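Local coordinates for protein neural-cadherin (Drosophila melanogaster, PDB 3UBG) that joins cells by calcium-dependent homophilic adhesion, its successive extracellular cadherin repeats being stiffened by calcium ions bound at their junctions, at residues H139-F144 / V181-Q186; E102-I107 / Q196-E201; W72-N77 / K85-Q90; E10-D15 / L95-N100. All coordinates share one frame; numbering follows the deposited sequence.

Interaction 1. Residues H139-F144 / V181-Q186; sequences HNIHYF and VKAEDQ. With ZN (zinc ion), chain C; CA (calcium ion), chain D.
Asp185 OD1 is gripped by two backbone amides, that of Asn140, which reaches it at 2.9 Å from above the carboxylate plane, and that of Asn187, two residues further on. Its twin, OD2, binds a calcium ion at 2.4 Å. With CG anti to the backbone N (chi1 174°), the carboxylate leans across toward Asn140, bringing OD1 to the amides and OD2 to the ion. His139, just before, turns NE2 to a zinc ion (2.2 Å). Strands 141-144 and 181-185 run antiparallel. His142 and Glu184 exchange two backbone bonds, Phe144 and Lys182 two more, while Gln186 N closes on Asn140 O at 2.8 Å. On one face of the sheet the amide of Gln186 lies almost flat over the imidazole of His142, the planes 15° apart and OE1 3.5 Å above the ring centre. Glu158 takes ND1 of that ring. The other end of the Gln186 amide, NE2, sits at the edge of the Phe144 ring, 3.6 Å from CZ, and donates to Glu184 OE1. Glu184 OE2 turns its anti lone pair to Lys182 NZ in a salt bridge of 3.0 Å. A lysine in place of Glu184 would probably set two like charges beside each other and leave the Gln186 amide without its acceptor, freer to turn off the imidazole. On the opposite face Ala183 CB touches Ile141 CG2 and the ring of Tyr143, whose hydroxyl bonds to Ala132 N. Such strand pairing, ending in a calcium-binding aspartate, is typical of the Greek-key beta-sandwich of a cadherin repeat.

Interaction 2. Residues E102-I107 / Q196-E201; sequences EPPYFI and QSTPEE. With CA (calcium ion), chain D; CA (calcium ion), chain F.
Gln196 meets Glu102 through a metal: its OE1 binds a calcium ion at 2.6 Å, and the carbonyl O of Glu102 binds the same ion at 2.4 Å. CG lies anti to the carbonyl carbon (chi1 -54°) and the chain beyond is extended, which carries the amide out to the ion while CB rests against Pro103 CA and Pro104 CD. Ser197 adds its carbonyl O, 3.8 Å from Pro103 CB. At Thr198 the methyl CG2 stands over one face of the Phe106 ring, 4.2 Å from the centroid, in a CH-pi contact, and also touches the ring of Pro104; Thr198 CA points a C-H at Pro104 O (3.3 Å). Its hydroxyl bonds to Pro199 O, which itself lies at the edge of the Phe106 ring, and accepts from Ala183 N. Glu201 then slides its CG past that ring, 3.3 Å from CD1, its carboxylate perpendicular to it. Glu102 OE2 binds a second calcium, shared with Asp59, Glu61 and Asp101. No direct hydrogen bond links the two segments: a shared calcium joins them at one end and van der Waals contact round Phe106 at the other, while backbone bonds of Tyr105 and Ile107 to strand 126-133 tie 102-107 into the second repeat.

Interaction 3. Residues W72-N77 / K85-Q90; sequences WVIITN and KYTDNQ
Asn77 lays its CB over one face of the Tyr86 ring, 3.6 Å from the centroid and 18° off the normal, and brings ND2 to within 3.4 Å of Tyr86 CE1. With CG of the tyrosine between the backbone N and the carbonyl carbon (chi1 60°), the ring reaches across toward segment 72-77, its edge toward Ile75 O and its hydroxyl bonded to Glu33. With alanine in place of Tyr86, Asn77 would probably lose the surface it packs on and the Glu33 carboxylate its hydroxyl partner. On the same face the buried Ile75 points CD1 at Gln90, 3.9 Å from CB, while Gln90 NE2 donates to Pro5 O and Asp88 makes a salt bridge with Arg4. Segments 72-77 and 85-90 form the F-G hairpin of the first cadherin repeat in this chain; part of its connecting loop is not modelled, and strand 87-97 also pairs, on its other side, with 3-12. Five backbone bonds join the two segments, among them a nearly straight one from Ile75 N to Asp88 O (172°). The other face is more sparsely packed. Thr76 OG1 and Thr87 OG1 lie 3.8 Å apart on side chains that run side by side. The exposed Thr87 also touches Ile74 methyl to methyl, CG2 to CG2 at 3.6 Å. At the far end Trp72 brings CZ3 to 3.8 Å from Asn89 CB.

Interaction 4. Residues E10-D15 / L95-N100; sequences EFTEAD and LVKDVN. With CA (calcium ion), chain E; CA (calcium ion), chain F; CA (calcium ion), chain D.
The parallel pairing of strands A and G at the calcium-binding end of the first repeat in this chain brings Glu10, Phe11 and Thr12 beside Leu95, Val96 and Lys97. Phe11 N donates to Leu95 O and Lys97 N to Phe11 O, after which Glu13 N takes Lys97 O at 2.8 Å. On the exposed side Lys97 NZ meets Glu10 OE2 from above the carboxylate plane in a salt bridge of 2.8 Å. Past the strands the contact becomes metal chemistry. Glu13 OE1 offers its anti lone pair to Val99 N in a bond of 2.8 Å that is almost straight (172°), and the same oxygen binds a calcium ion at 2.5 Å. Asp98 OD1 and Val99 O, each 2.4 Å from that ion, belong with Asn100, Asp101 and Glu102 to a linker of the cadherin DXND type. Glu13 OE2 goes to a second calcium, with Asp59 and Glu61 among its other ligands; the amide bond and the two calcium bonds together probably hold the carboxylate's rotation. Tyr60 is a further polar partner of this side chain, and Thr137 is the strongest polar partner of Asp98 outside the two segments. Asn100 OD1 reaches a third ion at 2.5 Å. Thr12 OG1 accepts from Asp15 N in an ST motif, and Thr12 N donates back to Asp15 OD2, while Val99 CG2 packs 3.6 Å from Thr12 CB.

Interactions 1, 2 and 4 meet at one calcium ion, which takes Asp185 from the first, Gln196 and the Glu102 carbonyl from the second and Asn100 from the fourth. Asn100 ND2 also lies 2.9 Å from Asp185 OD2, a probable hydrogen bond from the linker to the second repeat. A second calcium, with its water, is shared by interactions 2 and 4. Interactions 1 and 2 are neighbours in one sheet, their centres about 8 Å apart, with Ala183 N 3.0 Å from Thr198 OG1. Interaction 3 sits at the far end of the first repeat, about 50 Å from interaction 1 between centres, yet strand 87-97 runs from it into interaction 4, about 28 Å away between centres.

Interaction 1. Residues H139-F144 / V181-Q186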
# COMPACT_ATOMS: atom_id res chain seq x y z
N HIS A 139 -4.75 -16.85 3.87
CA HIS A 139 -5.49 -15.91 4.72
C HIS A 139 -6.92 -16.32 5.05
O HIS A 139 -7.52 -17.15 4.39
CB HIS A 139 -5.53 -14.55 4.05
CG HIS A 139 -6.06 -14.59 2.66
ND1 HIS A 139 -7.41 -14.69 2.39
CD2 HIS A 139 -5.44 -14.58 1.46
CE1 HIS A 139 -7.60 -14.71 1.09
NE2 HIS A 139 -6.41 -14.65 0.50
N ASN A 140 -7.46 -15.69 6.08
CA ASN A 140 -8.82 -15.96 6.55
C ASN A 140 -9.34 -14.71 7.27
O ASN A 140 -9.24 -14.60 8.49
CB ASN A 140 -8.81 -17.16 7.50
CG ASN A 140 -10.19 -17.48 8.07
OD1 ASN A 140 -11.22 -17.25 7.43
ND2 ASN A 140 -10.20 -18.01 9.29
N ILE A 141 -9.87 -13.77 6.50
CA ILE A 141 -10.15 -12.42 6.99
C ILE A 141 -11.50 -12.22 7.67
O ILE A 141 -12.55 -12.60 7.13
CB ILE A 141 -10.00 -11.37 5.87
CG1 ILE A 141 -8.52 -11.17 5.52
CG2 ILE A 141 -10.57 -10.04 6.33
CD1 ILE A 141 -8.20 -11.26 4.05
N HIS A 142 -11.45 -11.61 8.85
CA HIS A 142 -12.65 -11.27 9.62
C HIS A 142 -12.72 -9.77 9.91
O HIS A 142 -11.72 -9.16 10.28
CB HIS A 142 -12.68 -12.06 10.92
CG HIS A 142 -12.86 -13.53 10.71
ND1 HIS A 142 -13.95 -14.22 11.19
CD2 HIS A 142 -12.10 -14.43 10.06
CE1 HIS A 142 -13.85 -15.49 10.85
NE2 HIS A 142 -12.73 -15.64 10.16
N TYR A 143 -13.91 -9.21 9.75
CA TYR A 143 -14.14 -7.78 9.92
C TYR A 143 -14.82 -7.47 11.26
O TYR A 143 -15.70 -8.21 11.70
CB TYR A 143 -14.98 -7.25 8.75
CG TYR A 143 -14.35 -7.42 7.39
CD1 TYR A 143 -13.40 -6.52 6.92
CD2 TYR A 143 -14.72 -8.48 6.56
CE1 TYR A 143 -12.82 -6.66 5.66
CE2 TYR A 143 -14.15 -8.63 5.30
CZ TYR A 143 -13.19 -7.72 4.85
OH TYR A 143 -12.60 -7.85 3.60
N PHE A 144 -14.40 -6.39 11.91
CA PHE A 144 -14.91 -6.02 13.23
C PHE A 144 -15.02 -4.52 13.47
O PHE A 144 -14.15 -3.73 13.05
CB PHE A 144 -14.02 -6.59 14.34
CG PHE A 144 -13.90 -8.08 14.32
CD1 PHE A 144 -14.91 -8.88 14.82
CD2 PHE A 144 -12.76 -8.68 13.81
CE1 PHE A 144 -14.80 -10.26 14.79
CE2 PHE A 144 -12.64 -10.06 13.79
CZ PHE A 144 -13.66 -10.85 14.27
N VAL A 181 -12.90 0.51 13.00
CA VAL A 181 -12.96 -0.85 12.47
C VAL A 181 -11.58 -1.46 12.28
O VAL A 181 -10.58 -0.76 12.23
CB VAL A 181 -13.69 -0.91 11.13
CG1 VAL A 181 -15.16 -0.50 11.30
CG2 VAL A 181 -12.96 -0.03 10.08
N LYS A 182 -11.54 -2.77 12.15
CA LYS A 182 -10.31 -3.43 11.81
C LYS A 182 -10.61 -4.76 11.12
O LYS A 182 -11.73 -5.27 11.19
CB LYS A 182 -9.47 -3.65 13.07
CG LYS A 182 -9.97 -4.73 13.97
CD LYS A 182 -8.85 -5.23 14.87
CE LYS A 182 -9.28 -6.45 15.69
NZ LYS A 182 -8.16 -6.95 16.55
N ALA A 183 -9.61 -5.32 10.44
CA ALA A 183 -9.73 -6.68 9.94
C ALA A 183 -8.65 -7.54 10.58
O ALA A 183 -7.57 -7.06 10.92
CB ALA A 183 -9.67 -6.73 8.41
N GLU A 184 -8.96 -8.82 10.77
CA GLU A 184 -7.99 -9.78 11.26
C GLU A 184 -7.80 -10.88 10.24
O GLU A 184 -8.74 -11.26 9.55
CB GLU A 184 -8.49 -10.43 12.54
CG GLU A 184 -8.53 -9.53 13.75
CD GLU A 184 -9.08 -10.27 14.95
OE1 GLU A 184 -9.65 -11.37 14.75
OE2 GLU A 184 -8.94 -9.76 16.08
N ASP A 185 -6.59 -11.40 10.16
CA ASP A 185 -6.38 -12.66 9.47
C ASP A 185 -6.35 -13.71 10.57
O ASP A 185 -5.38 -13.81 11.32
CB ASP A 185 -5.08 -12.65 8.66
CG ASP A 185 -4.76 -14.01 8.04
OD1 ASP A 185 -5.61 -14.93 8.13
OD2 ASP A 185 -3.68 -14.17 7.44
N GLN A 186 -7.43 -14.47 10.67
CA GLN A 186 -7.56 -15.46 11.74
C GLN A 186 -6.82 -16.76 11.41
O GLN A 186 -6.98 -17.76 12.10
CB GLN A 186 -9.02 -15.69 12.08
CG GLN A 186 -9.73 -14.39 12.41
CD GLN A 186 -10.86 -14.54 13.42
OE1 GLN A 186 -11.48 -15.60 13.53
NE2 GLN A 186 -11.13 -13.47 14.17
ZN ZN C . -6.10 -14.80 -1.66
CA CA D . -1.65 -12.89 6.97

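Interaction 2. Residues E102-I107 / Q196-E201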
# COMPACT_ATOMS: atom_id res chain seq x y z
N GLU A 102 2.20 -12.17 7.39
CA GLU A 102 2.02 -10.76 7.02
C GLU A 102 0.64 -10.26 7.43
O GLU A 102 -0.36 -10.93 7.25
CB GLU A 102 2.25 -10.56 5.53
CG GLU A 102 3.61 -11.05 5.05
CD GLU A 102 4.77 -10.35 5.76
OE1 GLU A 102 4.55 -9.34 6.44
OE2 GLU A 102 5.92 -10.80 5.61
N PRO A 103 0.58 -9.06 8.02
CA PRO A 103 -0.73 -8.55 8.45
C PRO A 103 -1.63 -8.16 7.28
O PRO A 103 -1.12 -7.82 6.21
CB PRO A 103 -0.35 -7.32 9.30
CG PRO A 103 0.96 -6.86 8.71
CD PRO A 103 1.68 -8.12 8.31
N PRO A 104 -2.96 -8.20 7.47
CA PRO A 104 -3.90 -7.68 6.47
C PRO A 104 -3.94 -6.16 6.41
O PRO A 104 -3.51 -5.48 7.34
CB PRO A 104 -5.24 -8.20 6.96
CG PRO A 104 -5.07 -8.29 8.44
CD PRO A 104 -3.67 -8.81 8.61
N TYR A 105 -4.46 -5.62 5.32
CA TYR A 105 -4.52 -4.20 5.11
C TYR A 105 -5.81 -3.85 4.37
O TYR A 105 -6.35 -4.68 3.62
CB TYR A 105 -3.29 -3.72 4.33
CG TYR A 105 -3.14 -4.41 3.00
CD1 TYR A 105 -3.64 -3.83 1.84
CD2 TYR A 105 -2.52 -5.64 2.91
CE1 TYR A 105 -3.51 -4.45 0.62
CE2 TYR A 105 -2.38 -6.28 1.69
CZ TYR A 105 -2.87 -5.68 0.55
OH TYR A 105 -2.75 -6.32 -0.68
N PHE A 106 -6.32 -2.64 4.58
CA PHE A 106 -7.56 -2.22 3.93
C PHE A 106 -7.29 -1.74 2.52
O PHE A 106 -6.28 -1.08 2.26
CB PHE A 106 -8.26 -1.12 4.74
CG PHE A 106 -8.94 -1.62 5.99
CD1 PHE A 106 -8.46 -1.26 7.24
CD2 PHE A 106 -10.08 -2.41 5.92
CE1 PHE A 106 -9.10 -1.69 8.40
CE2 PHE A 106 -10.72 -2.85 7.07
CZ PHE A 106 -10.22 -2.50 8.32
N ILE A 107 -8.17 -2.11 1.60
CA ILE A 107 -8.02 -1.71 0.21
C ILE A 107 -9.07 -0.66 -0.18
O ILE A 107 -9.06 -0.14 -1.30
CB ILE A 107 -8.10 -2.93 -0.74
CG1 ILE A 107 -9.49 -3.58 -0.70
CG2 ILE A 107 -7.02 -3.94 -0.39
CD1 ILE A 107 -9.67 -4.69 -1.72
N GLN A 196 -3.02 -11.37 13.58
CA GLN A 196 -2.59 -10.26 12.72
C GLN A 196 -3.76 -9.34 12.37
O GLN A 196 -4.86 -9.80 12.07
CB GLN A 196 -1.97 -10.77 11.43
CG GLN A 196 -0.84 -11.75 11.59
CD GLN A 196 -0.76 -12.68 10.40
OE1 GLN A 196 -1.68 -12.72 9.59
NE2 GLN A 196 0.31 -13.44 10.30
N SER A 197 -3.48 -8.04 12.35
CA SER A 197 -4.51 -7.01 12.23
C SER A 197 -4.08 -5.88 11.33
O SER A 197 -2.93 -5.45 11.35
CB SER A 197 -4.77 -6.36 13.60
OG SER A 197 -5.35 -7.27 14.50
N THR A 198 -5.02 -5.37 10.56
CA THR A 198 -4.91 -4.04 10.00
C THR A 198 -4.75 -3.05 11.16
O THR A 198 -5.01 -3.39 12.31
CB THR A 198 -6.22 -3.66 9.29
OG1 THR A 198 -7.26 -3.47 10.25
CG2 THR A 198 -6.63 -4.76 8.31
N PRO A 199 -4.36 -1.81 10.85
CA PRO A 199 -4.54 -0.67 11.76
C PRO A 199 -6.03 -0.45 12.06
O PRO A 199 -6.90 -0.95 11.33
CB PRO A 199 -4.08 0.52 10.91
CG PRO A 199 -3.38 -0.04 9.75
CD PRO A 199 -3.88 -1.40 9.52
N GLU A 200 -6.32 0.28 13.13
CA GLU A 200 -7.68 0.73 13.42
C GLU A 200 -8.03 1.90 12.52
O GLU A 200 -7.40 2.97 12.61
CB GLU A 200 -7.82 1.19 14.87
CG GLU A 200 -7.99 0.06 15.88
CD GLU A 200 -8.27 0.57 17.30
OE1 GLU A 200 -8.97 1.60 17.44
OE2 GLU A 200 -7.79 -0.05 18.26
N GLU A 201 -9.03 1.72 11.67
CA GLU A 201 -9.51 2.76 10.79
C GLU A 201 -10.73 3.44 11.37
O GLU A 201 -11.58 2.79 11.99
CB GLU A 201 -9.88 2.19 9.42
CG GLU A 201 -8.71 1.69 8.62
CD GLU A 201 -7.79 2.81 8.15
OE1 GLU A 201 -8.24 3.97 8.02
OE2 GLU A 201 -6.59 2.51 7.90
CA CA D . -1.65 -12.89 6.97
CA CA F . 6.85 -12.96 4.82
O HOH W 1 9.27 -12.47 6.02

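Interaction 3. Residues W72-N77 / K85-Q90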
# COMPACT_ATOMS: atom_id res chain seq x y z
N TRP A 72 24.76 -19.01 -7.63
CA TRP A 72 25.95 -19.79 -7.93
C TRP A 72 27.04 -19.58 -6.88
O TRP A 72 27.12 -18.55 -6.23
CB TRP A 72 26.48 -19.41 -9.31
CG TRP A 72 25.70 -20.03 -10.39
CD1 TRP A 72 24.56 -19.55 -10.95
CD2 TRP A 72 25.98 -21.27 -11.05
NE1 TRP A 72 24.12 -20.41 -11.93
CE2 TRP A 72 24.98 -21.47 -12.01
CE3 TRP A 72 27.00 -22.23 -10.92
CZ2 TRP A 72 24.95 -22.58 -12.84
CZ3 TRP A 72 26.96 -23.34 -11.75
CH2 TRP A 72 25.95 -23.50 -12.70
N VAL A 73 27.89 -20.58 -6.73
CA VAL A 73 29.00 -20.47 -5.83
C VAL A 73 30.27 -20.93 -6.52
O VAL A 73 30.26 -21.91 -7.26
CB VAL A 73 28.77 -21.30 -4.56
CG1 VAL A 73 30.07 -21.59 -3.89
CG2 VAL A 73 27.83 -20.55 -3.63
N ILE A 74 31.35 -20.19 -6.31
CA ILE A 74 32.64 -20.52 -6.88
C ILE A 74 33.50 -21.22 -5.83
O ILE A 74 33.67 -20.71 -4.74
CB ILE A 74 33.34 -19.26 -7.41
CG1 ILE A 74 32.44 -18.59 -8.45
CG2 ILE A 74 34.68 -19.62 -8.01
CD1 ILE A 74 32.92 -17.24 -8.91
N ILE A 75 34.02 -22.39 -6.16
CA ILE A 75 34.73 -23.20 -5.19
C ILE A 75 36.20 -23.36 -5.56
O ILE A 75 36.54 -24.12 -6.46
CB ILE A 75 34.08 -24.59 -5.07
CG1 ILE A 75 32.56 -24.43 -5.01
CG2 ILE A 75 34.63 -25.36 -3.88
CD1 ILE A 75 31.83 -25.74 -5.03
N THR A 76 37.07 -22.64 -4.86
CA THR A 76 38.48 -22.59 -5.25
C THR A 76 39.38 -23.51 -4.43
O THR A 76 39.10 -23.79 -3.25
CB THR A 76 39.04 -21.16 -5.20
OG1 THR A 76 38.28 -20.32 -6.08
CG2 THR A 76 40.49 -21.15 -5.65
N ASN A 77 40.44 -23.98 -5.06
CA ASN A 77 41.44 -24.78 -4.38
C ASN A 77 42.87 -24.28 -4.61
O ASN A 77 43.31 -24.13 -5.76
CB ASN A 77 41.33 -26.25 -4.78
CG ASN A 77 42.18 -27.14 -3.91
OD1 ASN A 77 42.37 -26.86 -2.73
ND2 ASN A 77 42.71 -28.20 -4.50
N LYS A 85 44.89 -27.83 -8.91
CA LYS A 85 44.42 -26.46 -8.76
C LYS A 85 43.19 -26.27 -9.64
O LYS A 85 43.29 -26.15 -10.86
CB LYS A 85 45.52 -25.46 -9.13
CG LYS A 85 46.84 -25.65 -8.37
CD LYS A 85 46.99 -24.69 -7.18
CE LYS A 85 47.38 -23.28 -7.62
NZ LYS A 85 47.95 -22.48 -6.49
N TYR A 86 42.02 -26.27 -9.02
CA TYR A 86 40.77 -26.15 -9.76
C TYR A 86 39.88 -25.03 -9.23
O TYR A 86 39.97 -24.62 -8.06
CB TYR A 86 40.00 -27.48 -9.71
CG TYR A 86 39.66 -27.90 -8.31
CD1 TYR A 86 40.39 -28.89 -7.66
CD2 TYR A 86 38.62 -27.27 -7.61
CE1 TYR A 86 40.08 -29.27 -6.36
CE2 TYR A 86 38.30 -27.64 -6.31
CZ TYR A 86 39.04 -28.64 -5.69
OH TYR A 86 38.74 -29.02 -4.39
N THR A 87 39.01 -24.53 -10.10
CA THR A 87 37.95 -23.62 -9.72
C THR A 87 36.64 -24.19 -10.23
O THR A 87 36.27 -23.97 -11.39
CB THR A 87 38.18 -22.21 -10.30
OG1 THR A 87 39.22 -21.56 -9.56
CG2 THR A 87 36.92 -21.36 -10.20
N ASP A 88 35.96 -24.95 -9.37
CA ASP A 88 34.63 -25.49 -9.69
C ASP A 88 33.52 -24.46 -9.48
O ASP A 88 33.67 -23.52 -8.71
CB ASP A 88 34.34 -26.72 -8.82
CG ASP A 88 35.27 -27.89 -9.12
OD1 ASP A 88 36.18 -27.73 -9.97
OD2 ASP A 88 35.11 -28.96 -8.49
N ASN A 89 32.40 -24.64 -10.18
CA ASN A 89 31.20 -23.84 -9.98
C ASN A 89 30.10 -24.75 -9.48
O ASN A 89 30.04 -25.91 -9.85
CB ASN A 89 30.76 -23.19 -11.30
CG ASN A 89 31.53 -21.91 -11.63
OD1 ASN A 89 32.67 -21.73 -11.22
ND2 ASN A 89 30.89 -21.01 -12.37
N GLN A 90 29.23 -24.23 -8.63
CA GLN A 90 28.09 -25.00 -8.15
C GLN A 90 26.88 -24.11 -7.96
O GLN A 90 27.00 -23.00 -7.45
CB GLN A 90 28.40 -25.72 -6.84
CG GLN A 90 27.23 -26.54 -6.34
CD GLN A 90 27.48 -27.17 -5.00
OE1 GLN A 90 28.35 -26.73 -4.25
NE2 GLN A 90 26.71 -28.20 -4.68

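Interaction 4. Residues E10-D15 / L95-N100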
# COMPACT_ATOMS: atom_id res chain seq x y z
N GLU A 10 14.67 -27.34 0.49
CA GLU A 10 13.37 -26.81 0.86
C GLU A 10 13.40 -26.13 2.23
O GLU A 10 14.05 -26.62 3.15
CB GLU A 10 12.46 -28.00 1.03
CG GLU A 10 11.39 -28.17 0.01
CD GLU A 10 10.40 -29.20 0.50
OE1 GLU A 10 10.66 -30.41 0.31
OE2 GLU A 10 9.37 -28.79 1.09
N PHE A 11 12.64 -25.05 2.37
CA PHE A 11 12.45 -24.42 3.68
C PHE A 11 11.21 -23.55 3.67
O PHE A 11 10.76 -23.09 2.63
CB PHE A 11 13.64 -23.53 4.07
CG PHE A 11 14.93 -24.27 4.35
CD1 PHE A 11 15.97 -24.25 3.42
CD2 PHE A 11 15.12 -24.94 5.56
CE1 PHE A 11 17.17 -24.91 3.68
CE2 PHE A 11 16.32 -25.59 5.83
CZ PHE A 11 17.35 -25.58 4.89
N THR A 12 10.66 -23.32 4.85
CA THR A 12 9.71 -22.23 5.05
C THR A 12 10.46 -20.91 5.13
O THR A 12 11.64 -20.88 5.53
CB THR A 12 8.89 -22.43 6.34
OG1 THR A 12 9.73 -22.18 7.47
CG2 THR A 12 8.33 -23.86 6.40
N GLU A 13 9.80 -19.82 4.74
CA GLU A 13 10.39 -18.50 4.96
C GLU A 13 10.70 -18.27 6.45
O GLU A 13 11.61 -17.51 6.81
CB GLU A 13 9.49 -17.40 4.41
CG GLU A 13 8.16 -17.29 5.12
CD GLU A 13 7.21 -16.29 4.48
OE1 GLU A 13 6.00 -16.58 4.46
OE2 GLU A 13 7.65 -15.23 4.00
N ALA A 14 9.96 -18.95 7.32
CA ALA A 14 10.20 -18.80 8.76
C ALA A 14 11.47 -19.50 9.24
O ALA A 14 12.03 -19.14 10.27
CB ALA A 14 8.99 -19.26 9.56
N ASP A 15 11.91 -20.52 8.51
CA ASP A 15 13.18 -21.16 8.83
C ASP A 15 14.32 -20.15 8.65
O ASP A 15 15.38 -20.30 9.23
CB ASP A 15 13.43 -22.38 7.94
CG ASP A 15 12.41 -23.48 8.16
OD1 ASP A 15 11.94 -23.66 9.30
OD2 ASP A 15 12.10 -24.18 7.19
N LEU A 95 14.20 -23.68 -2.20
CA LEU A 95 12.80 -23.43 -2.45
C LEU A 95 12.23 -22.94 -1.17
O LEU A 95 12.41 -23.58 -0.13
CB LEU A 95 11.99 -24.67 -2.86
CG LEU A 95 12.47 -25.67 -3.89
CD1 LEU A 95 11.28 -26.25 -4.66
CD2 LEU A 95 13.49 -25.03 -4.83
N VAL A 96 11.53 -21.82 -1.25
CA VAL A 96 11.01 -21.18 -0.07
C VAL A 96 9.49 -21.25 0.01
O VAL A 96 8.77 -20.99 -0.96
CB VAL A 96 11.49 -19.76 -0.02
CG1 VAL A 96 10.97 -19.10 1.24
CG2 VAL A 96 13.01 -19.79 -0.05
N LYS A 97 9.02 -21.66 1.19
CA LYS A 97 7.62 -21.97 1.40
C LYS A 97 6.93 -20.90 2.22
O LYS A 97 7.48 -20.37 3.18
CB LYS A 97 7.51 -23.33 2.08
CG LYS A 97 7.77 -24.47 1.12
CD LYS A 97 7.64 -25.78 1.81
CE LYS A 97 8.87 -26.07 2.60
NZ LYS A 97 8.72 -27.33 3.35
N ASP A 98 5.71 -20.56 1.82
CA ASP A 98 4.96 -19.49 2.46
C ASP A 98 4.46 -19.90 3.84
O ASP A 98 3.96 -21.00 4.03
CB ASP A 98 3.76 -19.10 1.60
CG ASP A 98 2.95 -18.00 2.24
OD1 ASP A 98 3.58 -17.00 2.64
OD2 ASP A 98 1.72 -18.12 2.36
N VAL A 99 4.59 -18.98 4.79
CA VAL A 99 4.02 -19.13 6.11
C VAL A 99 3.11 -17.91 6.32
O VAL A 99 3.31 -16.87 5.71
CB VAL A 99 5.15 -19.20 7.20
CG1 VAL A 99 4.59 -18.98 8.58
CG2 VAL A 99 5.88 -20.55 7.15
N ASN A 100 2.08 -18.03 7.13
CA ASN A 100 1.18 -16.90 7.31
C ASN A 100 1.79 -15.92 8.31
O ASN A 100 1.73 -16.14 9.52
CB ASN A 100 -0.19 -17.38 7.78
CG ASN A 100 -1.28 -16.33 7.59
OD1 ASN A 100 -1.07 -15.16 7.84
ND2 ASN A 100 -2.45 -16.77 7.15
CA CA E . 3.89 -15.19 4.11
CA CA F . 6.85 -12.96 4.82
CA CA D . -1.65 -12.89 6.97
O HOH W 1 9.27 -12.47 6.02